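Local coordinates for catabolite activation-like protein (Xanthomonas campestris pv. campestris, PDB 3IWZ) that regulates virulence gene expression as a homodimeric, CRP-family DNA-binding transcription factor that activates or represses many genes and appears to lose DNA binding when it binds c-di-GMP, at the interface of chains A and B. Sequence-based numbering; all coordinates share one arbitrary frame. Chains: chain A/B, Catabolite activation-like protein.

Three stretches of one two-fold dimer interface follow helix 130-157, which both chains contribute and which pairs with its copy as the dimerisation helix of the CRP family. Contact 1 lies at the N-terminal part of this helix, contact 3 near its middle and contact 2 at its C-terminal end. Centres of the C-alpha atoms are about 18 Å apart for contacts 1 and 3, 11 Å for contacts 2 and 3, and 29 Å for contacts 1 and 2. Contacts 2 and 3 share A:Ala67 and strands 63-68 and 74-80. Each helix packs on its copy and, in all three contacts, on the partner's cyclic nucleotide-binding domain.

Contact 1: the interface of chains A and B. Residues chain A 131, 134-135, 138-139; chain B 91-92, 119, 134.
A:Tyr135 reaches from helix 130-157 to the partner subunit and gives its phenol hydroxyl to a backbone carbonyl there: OH donates to O of B:Leu91 over 2.9 Å. The acceptor lies in plane at the edge of the tyrosine ring, and the hydroxyl sits in the carbonyl plane on a lone pair, with a C=O...donor angle of 135°. The tyrosine ring lies between B:Phe92 and B:Gln119, which meet its opposite faces, both offset toward the rim. On one face B:Phe92 slides past in the opposite direction, its CD1 3.6 Å from A:Tyr135 CE1; its ring is turned only about 20° from the tyrosine but is strongly offset. On the other, B:Gln119 crosses at about a right angle with its amide plane 50° from the ring, NE2 3.9 Å from A:Tyr135 CE1 and without a hydrogen bond. The phenylalanine also rests on the helix backbone, where CE1 is 3.8 Å from CA of A:Gly138; with no side chain at this position, the ring comes close to the main chain. Further along the helix pair, B:Leu134 puts CD1 3.5 Å from the carbonyl O of A:Pro131. CB of A:Leu134 faces CB of B:Leu134 at 4.1 Å. CG of A:Tyr135 is anti to its backbone N, which swings the ring out from the helix to the partner's 3-10 helix 89-91. Together these contacts fasten the dimerisation helix to the partner's cyclic nucleotide-binding domain and help hold the homodimer.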
ATOM      1  N   PRO A 131       1.802  16.071  16.310  1.00 40.57           N
ATOM      2  CA  PRO A 131       0.547  15.385  16.008  1.00 38.84           C
ATOM      3  C   PRO A 131      -0.030  15.714  14.633  1.00 37.64           C
ATOM      4  O   PRO A 131      -0.580  14.837  13.977  1.00 35.82           O
ATOM      5  CB  PRO A 131      -0.371  15.837  17.142  1.00 38.79           C
ATOM      6  CG  PRO A 131       0.584  16.036  18.275  1.00 40.42           C
ATOM      7  CD  PRO A 131       1.710  16.772  17.603  1.00 41.06           C
ATOM      8  N   LEU A 134       2.306  14.309  11.847  1.00 29.68           N
ATOM      9  CA  LEU A 134       2.152  12.862  11.870  1.00 29.43           C
ATOM     10  C   LEU A 134       0.828  12.399  11.271  1.00 29.28           C
ATOM     11  O   LEU A 134       0.791  11.449  10.497  1.00 28.91           O
ATOM     12  CB  LEU A 134       2.303  12.333  13.297  1.00 29.70           C
ATOM     13  CG  LEU A 134       3.754  12.344  13.810  1.00 29.84           C
ATOM     14  CD1 LEU A 134       3.813  11.901  15.263  1.00 28.80           C
ATOM     15  CD2 LEU A 134       4.592  11.429  12.942  1.00 27.51           C
ATOM     16  N   TYR A 135      -0.257  13.081  11.621  1.00 30.30           N
ATOM     17  CA  TYR A 135      -1.577  12.729  11.104  1.00 29.10           C
ATOM     18  C   TYR A 135      -1.615  12.956   9.589  1.00 29.02           C
ATOM     19  O   TYR A 135      -2.152  12.141   8.835  1.00 28.43           O
ATOM     20  CB  TYR A 135      -2.665  13.589  11.763  1.00 28.52           C
ATOM     21  CG  TYR A 135      -4.050  13.291  11.242  1.00 29.10           C
ATOM     22  CD1 TYR A 135      -4.700  12.111  11.595  1.00 31.12           C
ATOM     23  CD2 TYR A 135      -4.689  14.157  10.353  1.00 28.60           C
ATOM     24  CE1 TYR A 135      -5.948  11.792  11.080  1.00 30.54           C
ATOM     25  CE2 TYR A 135      -5.948  13.845   9.820  1.00 30.04           C
ATOM     26  CZ  TYR A 135      -6.567  12.655  10.194  1.00 30.06           C
ATOM     27  OH  TYR A 135      -7.792  12.311   9.691  1.00 30.68           O
ATOM     28  N   GLY A 138       0.012  10.338   7.792  1.00 26.39           N
ATOM     29  CA  GLY A 138      -0.842   9.169   7.866  1.00 27.02           C
ATOM     30  C   GLY A 138      -1.920   9.235   6.793  1.00 27.49           C
ATOM     31  O   GLY A 138      -2.331   8.210   6.252  1.00 29.68           O
ATOM     32  N   VAL A 139      -2.389  10.442   6.492  1.00 25.26           N
ATOM     33  CA  VAL A 139      -3.412  10.623   5.477  1.00 23.92           C
ATOM     34  C   VAL A 139      -2.878  10.177   4.117  1.00 25.04           C
ATOM     35  O   VAL A 139      -3.545   9.466   3.373  1.00 26.69           O
ATOM     36  CB  VAL A 139      -3.857  12.112   5.379  1.00 24.02           C
ATOM     37  CG1 VAL A 139      -4.748  12.334   4.133  1.00 23.18           C
ATOM     38  CG2 VAL A 139      -4.619  12.509   6.628  1.00 22.59           C
TER
ATOM     39  N   LEU B  91     -10.126   6.501   9.658  1.00 37.52           N
ATOM     40  CA  LEU B  91      -9.610   7.470  10.619  1.00 39.81           C
ATOM     41  C   LEU B  91      -8.764   8.538   9.910  1.00 41.13           C
ATOM     42  O   LEU B  91      -8.389   9.555  10.500  1.00 40.64           O
ATOM     43  CB  LEU B  91      -8.749   6.759  11.662  1.00 39.95           C
ATOM     44  CG  LEU B  91      -7.989   7.649  12.642  1.00 42.73           C
ATOM     45  CD1 LEU B  91      -8.988   8.422  13.493  1.00 43.49           C
ATOM     46  CD2 LEU B  91      -7.081   6.791  13.520  1.00 42.93           C
ATOM     47  N   PHE B  92      -8.481   8.301   8.634  1.00 40.73           N
ATOM     48  CA  PHE B  92      -7.647   9.202   7.850  1.00 40.72           C
ATOM     49  C   PHE B  92      -8.326   9.695   6.584  1.00 41.07           C
ATOM     50  O   PHE B  92      -8.113  10.824   6.159  1.00 42.10           O
ATOM     51  CB  PHE B  92      -6.363   8.480   7.461  1.00 37.03           C
ATOM     52  CG  PHE B  92      -5.489   8.136   8.618  1.00 34.15           C
ATOM     53  CD1 PHE B  92      -4.617   9.080   9.142  1.00 31.20           C
ATOM     54  CD2 PHE B  92      -5.520   6.863   9.174  1.00 33.04           C
ATOM     55  CE1 PHE B  92      -3.781   8.761  10.202  1.00 32.97           C
ATOM     56  CE2 PHE B  92      -4.685   6.531  10.241  1.00 31.94           C
ATOM     57  CZ  PHE B  92      -3.815   7.476  10.755  1.00 30.41           C
ATOM     58  N   GLN B 119     -10.625  10.694  18.374  1.00 57.97           N
ATOM     59  CA  GLN B 119     -10.110  12.051  18.241  1.00 59.37           C
ATOM     60  C   GLN B 119     -10.658  12.951  19.352  1.00 59.72           C
ATOM     61  O   GLN B 119     -10.022  13.932  19.733  1.00 59.47           O
ATOM     62  CB  GLN B 119     -10.439  12.611  16.849  1.00 60.13           C
ATOM     63  CG  GLN B 119      -9.851  11.755  15.719  1.00 60.77           C
ATOM     64  CD  GLN B 119      -9.893  12.425  14.357  1.00 61.90           C
ATOM     65  OE1 GLN B 119     -10.938  12.902  13.909  1.00 62.75           O
ATOM     66  NE2 GLN B 119      -8.749  12.453  13.682  1.00 61.30           N
ATOM     67  N   LEU B 134      -0.430   7.961  16.701  1.00 38.64           N
ATOM     68  CA  LEU B 134      -0.322   8.276  15.283  1.00 38.39           C
ATOM     69  C   LEU B 134       0.962   7.744  14.665  1.00 36.31           C
ATOM     70  O   LEU B 134       0.947   7.206  13.561  1.00 37.64           O
ATOM     71  CB  LEU B 134      -0.403   9.786  15.092  1.00 38.98           C
ATOM     72  CG  LEU B 134      -1.741  10.365  15.520  1.00 38.92           C
ATOM     73  CD1 LEU B 134      -1.658  11.884  15.559  1.00 38.90           C
ATOM     74  CD2 LEU B 134      -2.821   9.883  14.552  1.00 39.29           C
TER

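Contact 2: the interface of chains A and B. Residues chain A 67-69, 73-75, 155, 198; chain B 152-153, 156-157.
B:Phe157, at the C-terminal end of helix 130-157, inserts its ring among residues of the partner's strand 74-80 and the loop leading into it. CB of A:Arg73 lies 3.8 Å above one face of the B:Phe157 ring, offset toward the rim, and the opposite face has CB of its own neighbour, B:Ala156. The arginine crosses the ring obliquely, its CD 3.7 Å from B:Phe157 CD1, so the aliphatic stem packs there. On the face that A:Arg73 covers, CG of A:Glu69 comes in over the rim, 3.4 Å from CD2 of B:Phe157, as the two side chains slide past each other in opposite directions. A:Leu75 sets CB 3.9 Å from CE2 of B:Phe157, while its CD2 turns to the helix backbone, 3.7 Å from CA of B:Ser153. A:Leu155 extends the patch between the helices, CD2 facing CB of B:Ala156 at 4.0 Å. At the polar rim, the hydroxyl OG of B:Ser153 donates to OE2 of A:Glu69 in a long hydrogen bond of 3.2 Å, the carboxylate accepting on the anti lone pair of OE2, away from its other oxygen. The glutamate bends at chi2 (-52°), so it offers both a methylene to the ring and an oxygen to the serine. A:Arg73, extended from CG to NE, reaches a water in plane at its guanidinium edge; NH1 is 3.3 Å from this water, which also bridges to the carbonyl O of B:Phe157. The patch anchors the dimerisation helix end against the partner's cyclic nucleotide-binding domain, beside the turn of its helix-turn-helix at A:Gly198, and may thereby influence how the DNA-binding domain is placed.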
ATOM      1  N   ALA A  67       8.306   1.554  -8.724  1.00 29.98           N
ATOM      2  CA  ALA A  67       8.883   0.303  -8.242  1.00 33.46           C
ATOM      3  C   ALA A  67       9.717  -0.246  -9.383  1.00 35.51           C
ATOM      4  O   ALA A  67       9.281  -0.284 -10.542  1.00 35.86           O
ATOM      5  CB  ALA A  67       7.792  -0.695  -7.844  1.00 32.17           C
ATOM      6  N   GLU A  68      10.919  -0.672  -9.039  1.00 40.57           N
ATOM      7  CA  GLU A  68      11.876  -1.187 -10.003  1.00 46.97           C
ATOM      8  C   GLU A  68      12.016  -2.695  -9.892  1.00 49.71           C
ATOM      9  O   GLU A  68      11.858  -3.259  -8.809  1.00 50.67           O
ATOM     10  CB  GLU A  68      13.228  -0.523  -9.736  1.00 47.96           C
ATOM     11  CG  GLU A  68      14.299  -0.786 -10.763  1.00 51.17           C
ATOM     12  CD  GLU A  68      15.620  -0.145 -10.376  1.00 52.91           C
ATOM     13  OE1 GLU A  68      16.236  -0.587  -9.380  1.00 54.21           O
ATOM     14  OE2 GLU A  68      16.036   0.811 -11.061  1.00 56.65           O
ATOM     15  N   GLU A  69      12.304  -3.345 -11.017  1.00 53.31           N
ATOM     16  CA  GLU A  69      12.504  -4.791 -11.037  1.00 57.07           C
ATOM     17  C   GLU A  69      13.926  -5.127 -11.492  1.00 58.32           C
ATOM     18  O   GLU A  69      14.634  -4.274 -12.030  1.00 59.63           O
ATOM     19  CB  GLU A  69      11.478  -5.476 -11.948  1.00 58.28           C
ATOM     20  CG  GLU A  69      10.317  -6.130 -11.202  1.00 59.31           C
ATOM     21  CD  GLU A  69      10.778  -7.081 -10.102  1.00 61.88           C
ATOM     22  OE1 GLU A  69      11.808  -7.765 -10.294  1.00 60.68           O
ATOM     23  OE2 GLU A  69      10.102  -7.150  -9.050  1.00 62.89           O
ATOM     24  N   ARG A  73      12.639  -3.156 -15.270  1.00 52.99           N
ATOM     25  CA  ARG A  73      11.264  -2.890 -15.677  1.00 50.54           C
ATOM     26  C   ARG A  73      10.585  -2.095 -14.562  1.00 48.50           C
ATOM     27  O   ARG A  73      10.741  -2.412 -13.381  1.00 48.20           O
ATOM     28  CB  ARG A  73      10.519  -4.192 -15.948  1.00 51.65           C
ATOM     29  CG  ARG A  73      10.139  -4.335 -17.412  1.00 53.38           C
ATOM     30  CD  ARG A  73       9.620  -5.715 -17.733  1.00 55.73           C
ATOM     31  NE  ARG A  73       9.158  -5.801 -19.118  1.00 58.49           N
ATOM     32  CZ  ARG A  73       8.725  -6.918 -19.696  1.00 59.13           C
ATOM     33  NH1 ARG A  73       8.693  -8.057 -19.005  1.00 58.43           N
ATOM     34  NH2 ARG A  73       8.316  -6.892 -20.961  1.00 59.06           N
ATOM     35  N   GLU A  74       9.831  -1.067 -14.937  1.00 45.09           N
ATOM     36  CA  GLU A  74       9.199  -0.205 -13.944  1.00 42.26           C
ATOM     37  C   GLU A  74       7.679  -0.296 -13.778  1.00 37.97           C
ATOM     38  O   GLU A  74       6.940  -0.481 -14.746  1.00 39.13           O
ATOM     39  CB  GLU A  74       9.541   1.262 -14.240  1.00 43.40           C
ATOM     40  CG  GLU A  74      10.994   1.554 -14.579  1.00 44.28           C
ATOM     41  CD  GLU A  74      11.255   3.042 -14.803  1.00 46.40           C
ATOM     42  OE1 GLU A  74      10.384   3.733 -15.387  1.00 46.41           O
ATOM     43  OE2 GLU A  74      12.338   3.522 -14.404  1.00 48.02           O
ATOM     44  N   LEU A  75       7.235  -0.138 -12.535  1.00 31.78           N
ATOM     45  CA  LEU A  75       5.814  -0.125 -12.193  1.00 28.36           C
ATOM     46  C   LEU A  75       5.525   1.218 -11.493  1.00 26.83           C
ATOM     47  O   LEU A  75       5.887   1.421 -10.332  1.00 26.51           O
ATOM     48  CB  LEU A  75       5.455  -1.289 -11.249  1.00 25.97           C
ATOM     49  CG  LEU A  75       3.979  -1.274 -10.816  1.00 24.54           C
ATOM     50  CD1 LEU A  75       3.112  -1.289 -12.063  1.00 26.39           C
ATOM     51  CD2 LEU A  75       3.648  -2.468  -9.931  1.00 22.44           C
ATOM     52  N   LEU A 155      -3.889  -5.858 -11.006  1.00 34.54           N
ATOM     53  CA  LEU A 155      -2.797  -6.568 -11.646  1.00 36.90           C
ATOM     54  C   LEU A 155      -3.005  -8.085 -11.537  1.00 38.62           C
ATOM     55  O   LEU A 155      -2.535  -8.850 -12.373  1.00 40.36           O
ATOM     56  CB  LEU A 155      -1.468  -6.168 -11.003  1.00 34.57           C
ATOM     57  CG  LEU A 155      -0.934  -4.798 -11.429  1.00 38.27           C
ATOM     58  CD1 LEU A 155       0.185  -4.380 -10.496  1.00 38.01           C
ATOM     59  CD2 LEU A 155      -0.444  -4.858 -12.884  1.00 33.93           C
ATOM     60  N   GLY A 198       1.819  -1.974 -15.956  1.00 35.89           N
ATOM     61  CA  GLY A 198       2.703  -3.108 -16.105  1.00 36.49           C
ATOM     62  C   GLY A 198       2.463  -3.919 -17.359  1.00 37.49           C
ATOM     63  O   GLY A 198       2.174  -5.115 -17.286  1.00 38.67           O
TER
ATOM     64  N   ALA B 152       2.362  -5.757  -5.763  1.00 29.45           N
ATOM     65  CA  ALA B 152       1.959  -5.246  -7.060  1.00 29.73           C
ATOM     66  C   ALA B 152       3.097  -5.470  -8.054  1.00 30.16           C
ATOM     67  O   ALA B 152       2.874  -5.872  -9.192  1.00 28.83           O
ATOM     68  CB  ALA B 152       1.634  -3.759  -6.960  1.00 28.72           C
ATOM     69  N   SER B 153       4.320  -5.205  -7.616  1.00 31.40           N
ATOM     70  CA  SER B 153       5.476  -5.381  -8.481  1.00 35.09           C
ATOM     71  C   SER B 153       5.550  -6.841  -8.935  1.00 36.00           C
ATOM     72  O   SER B 153       5.773  -7.129 -10.115  1.00 37.99           O
ATOM     73  CB  SER B 153       6.745  -4.981  -7.733  1.00 36.18           C
ATOM     74  OG  SER B 153       7.871  -4.976  -8.583  1.00 43.06           O
ATOM     75  N   ALA B 156       2.871  -7.991 -11.344  1.00 31.45           N
ATOM     76  CA  ALA B 156       3.063  -7.399 -12.656  1.00 34.04           C
ATOM     77  C   ALA B 156       4.129  -8.081 -13.504  1.00 33.73           C
ATOM     78  O   ALA B 156       3.923  -8.278 -14.690  1.00 33.44           O
ATOM     79  CB  ALA B 156       3.400  -5.921 -12.518  1.00 30.55           C
ATOM     80  N   PHE B 157       5.249  -8.457 -12.890  1.00 36.55           N
ATOM     81  CA  PHE B 157       6.374  -9.035 -13.632  1.00 38.83           C
ATOM     82  C   PHE B 157       6.785 -10.487 -13.392  1.00 41.45           C
ATOM     83  O   PHE B 157       7.547 -11.046 -14.185  1.00 42.98           O
ATOM     84  CB  PHE B 157       7.604  -8.144 -13.421  1.00 38.04           C
ATOM     85  CG  PHE B 157       7.348  -6.689 -13.693  1.00 38.50           C
ATOM     86  CD1 PHE B 157       7.141  -6.235 -14.995  1.00 38.17           C
ATOM     87  CD2 PHE B 157       7.276  -5.775 -12.645  1.00 37.45           C
ATOM     88  CE1 PHE B 157       6.863  -4.891 -15.248  1.00 37.21           C
ATOM     89  CE2 PHE B 157       6.997  -4.433 -12.889  1.00 36.87           C
ATOM     90  CZ  PHE B 157       6.790  -3.992 -14.194  1.00 35.53           C
TER
HETATM   91  O   HOH W   1       9.333  -9.097 -15.956  1.00 40.87           O

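Contact 3: the interface of chains A and B. Residues chain A 67, 77, 144-145, 148; chain B 144-145, 148-149.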
ATOM      1  N   ALA A  67       8.306   1.554  -8.724  1.00 29.98           N
ATOM      2  CA  ALA A  67       8.883   0.303  -8.242  1.00 33.46           C
ATOM      3  C   ALA A  67       9.717  -0.246  -9.383  1.00 35.51           C
ATOM      4  O   ALA A  67       9.281  -0.284 -10.542  1.00 35.86           O
ATOM      5  CB  ALA A  67       7.792  -0.695  -7.844  1.00 32.17           C
ATOM      6  N   LEU A  77       3.736   3.670  -9.349  1.00 28.39           N
ATOM      7  CA  LEU A  77       2.778   3.547  -8.263  1.00 30.20           C
ATOM      8  C   LEU A  77       1.871   4.767  -8.104  1.00 30.25           C
ATOM      9  O   LEU A  77       0.749   4.642  -7.616  1.00 33.86           O
ATOM     10  CB  LEU A  77       3.531   3.295  -6.960  1.00 31.06           C
ATOM     11  CG  LEU A  77       4.594   2.205  -7.067  1.00 30.87           C
ATOM     12  CD1 LEU A  77       5.432   2.191  -5.813  1.00 30.23           C
ATOM     13  CD2 LEU A  77       3.931   0.853  -7.299  1.00 30.79           C
ATOM     14  N   ARG A 144      -2.148   6.271  -0.317  1.00 24.34           N
ATOM     15  CA  ARG A 144      -1.223   5.455  -1.085  1.00 25.06           C
ATOM     16  C   ARG A 144      -1.475   3.964  -0.900  1.00 23.52           C
ATOM     17  O   ARG A 144      -1.450   3.197  -1.860  1.00 20.87           O
ATOM     18  CB  ARG A 144       0.216   5.818  -0.715  1.00 24.02           C
ATOM     19  CG  ARG A 144       0.790   6.887  -1.636  1.00 30.69           C
ATOM     20  CD  ARG A 144       1.041   8.243  -0.979  1.00 33.80           C
ATOM     21  NE  ARG A 144       2.374   8.335  -0.393  1.00 37.90           N
ATOM     22  CZ  ARG A 144       2.969   9.475  -0.033  1.00 38.58           C
ATOM     23  NH1 ARG A 144       4.185   9.445   0.498  1.00 35.50           N
ATOM     24  NH2 ARG A 144       2.361  10.646  -0.213  1.00 36.36           N
ATOM     25  N   LEU A 145      -1.737   3.554   0.335  1.00 25.75           N
ATOM     26  CA  LEU A 145      -1.998   2.146   0.588  1.00 25.03           C
ATOM     27  C   LEU A 145      -3.271   1.743  -0.178  1.00 25.36           C
ATOM     28  O   LEU A 145      -3.326   0.673  -0.780  1.00 23.44           O
ATOM     29  CB  LEU A 145      -2.160   1.891   2.090  1.00 21.64           C
ATOM     30  CG  LEU A 145      -2.397   0.437   2.527  1.00 21.90           C
ATOM     31  CD1 LEU A 145      -1.257  -0.473   2.020  1.00 20.85           C
ATOM     32  CD2 LEU A 145      -2.468   0.386   4.048  1.00 19.93           C
ATOM     33  N   THR A 148      -2.493   1.640  -3.938  1.00 25.05           N
ATOM     34  CA  THR A 148      -1.599   0.523  -4.217  1.00 25.28           C
ATOM     35  C   THR A 148      -2.328  -0.797  -4.030  1.00 25.77           C
ATOM     36  O   THR A 148      -2.119  -1.739  -4.782  1.00 26.64           O
ATOM     37  CB  THR A 148      -0.366   0.596  -3.344  1.00 25.61           C
ATOM     38  OG1 THR A 148       0.233   1.886  -3.526  1.00 28.31           O
ATOM     39  CG2 THR A 148       0.642  -0.488  -3.739  1.00 25.46           C
TER
ATOM     40  N   ARG B 144       2.879  -1.941   5.502  1.00 26.96           N
ATOM     41  CA  ARG B 144       1.888  -2.490   4.575  1.00 24.92           C
ATOM     42  C   ARG B 144       2.041  -1.907   3.186  1.00 24.70           C
ATOM     43  O   ARG B 144       1.861  -2.608   2.187  1.00 25.82           O
ATOM     44  CB  ARG B 144       0.477  -2.227   5.091  1.00 25.50           C
ATOM     45  CG  ARG B 144       0.184  -2.939   6.400  1.00 28.19           C
ATOM     46  CD  ARG B 144      -1.090  -2.432   7.057  1.00 33.70           C
ATOM     47  NE  ARG B 144      -0.975  -2.537   8.510  1.00 37.14           N
ATOM     48  CZ  ARG B 144      -1.950  -2.283   9.376  1.00 37.80           C
ATOM     49  NH1 ARG B 144      -1.714  -2.413  10.676  1.00 37.73           N
ATOM     50  NH2 ARG B 144      -3.158  -1.910   8.952  1.00 36.33           N
ATOM     51  N   LEU B 145       2.367  -0.619   3.132  1.00 22.97           N
ATOM     52  CA  LEU B 145       2.570   0.061   1.864  1.00 23.43           C
ATOM     53  C   LEU B 145       3.758  -0.597   1.173  1.00 25.19           C
ATOM     54  O   LEU B 145       3.691  -0.941  -0.010  1.00 27.46           O
ATOM     55  CB  LEU B 145       2.872   1.562   2.078  1.00 22.32           C
ATOM     56  CG  LEU B 145       3.186   2.346   0.790  1.00 24.15           C
ATOM     57  CD1 LEU B 145       2.078   2.081  -0.228  1.00 20.28           C
ATOM     58  CD2 LEU B 145       3.314   3.871   1.076  1.00 24.06           C
ATOM     59  N   THR B 148       2.696  -4.123   0.117  1.00 26.04           N
ATOM     60  CA  THR B 148       1.751  -4.132  -1.002  1.00 22.24           C
ATOM     61  C   THR B 148       2.435  -3.636  -2.264  1.00 23.85           C
ATOM     62  O   THR B 148       2.177  -4.130  -3.363  1.00 22.41           O
ATOM     63  CB  THR B 148       0.529  -3.251  -0.706  1.00 22.01           C
ATOM     64  OG1 THR B 148       0.078  -3.533   0.611  1.00 22.90           O
ATOM     65  CG2 THR B 148      -0.618  -3.540  -1.703  1.00 19.88           C
ATOM     66  N   THR B 149       3.316  -2.652  -2.109  1.00 24.87           N
ATOM     67  CA  THR B 149       4.045  -2.137  -3.265  1.00 25.91           C
ATOM     68  C   THR B 149       4.817  -3.297  -3.886  1.00 29.40           C
ATOM     69  O   THR B 149       4.874  -3.445  -5.116  1.00 28.20           O
ATOM     70  CB  THR B 149       5.042  -1.041  -2.864  1.00 25.74           C
ATOM     71  OG1 THR B 149       4.325   0.083  -2.346  1.00 23.91           O
ATOM     72  CG2 THR B 149       5.886  -0.615  -4.061  1.00 25.55           C
TER
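The hydroxyl OG1 of B:Thr148 is held by a hydrogen bond within its own helix, donating to the carbonyl O of B:Arg144 at 2.6 Å. The donor stands 36° above the carbonyl plane and is not on a lone pair. One bond is seen to grip it, and the methyl CD1 of A:Leu145 lies 3.6 Å from OG1 of B:Thr148, an apolar neighbour from the partner. A:Thr148 repeats the pattern, its OG1 donating to O of A:Arg144 over 2.7 Å, and B:Thr149 OG1 turns back to O of B:Leu145 at 2.6 Å, both also from above the carbonyl plane. In all three threonines OG1 is anti to the carbonyl carbon and CG2 anti to the backbone N; the hydroxyls bond within their own helix, and the CG2 methyls face the partner. The Thr148 hydroxyl oxygens also lie against the partner's Leu145 CD1. CG2 of A:Thr148 meets CG2 of B:Thr148 at 3.9 Å and CA of B:Thr149 at 3.8 Å, interlocking the helices, and no polar pair comes within bonding distance across this patch. Each Leu145 crosses the partner's Thr148 at about a right angle. A:Leu145 CD1 also reaches CA of B:Leu145 at 3.9 Å, over the opposing backbone. On the flank of the helix pair, A:Leu77 of strand 74-80 sets CD1 against CG2 of B:Thr149 unusually tightly at 3.3 Å, crossing it nearly at a right angle. This apolar packing joins the middle of the two dimerisation helices and, through A:Leu77, links one subunit's helix to the other's cyclic nucleotide-binding domain.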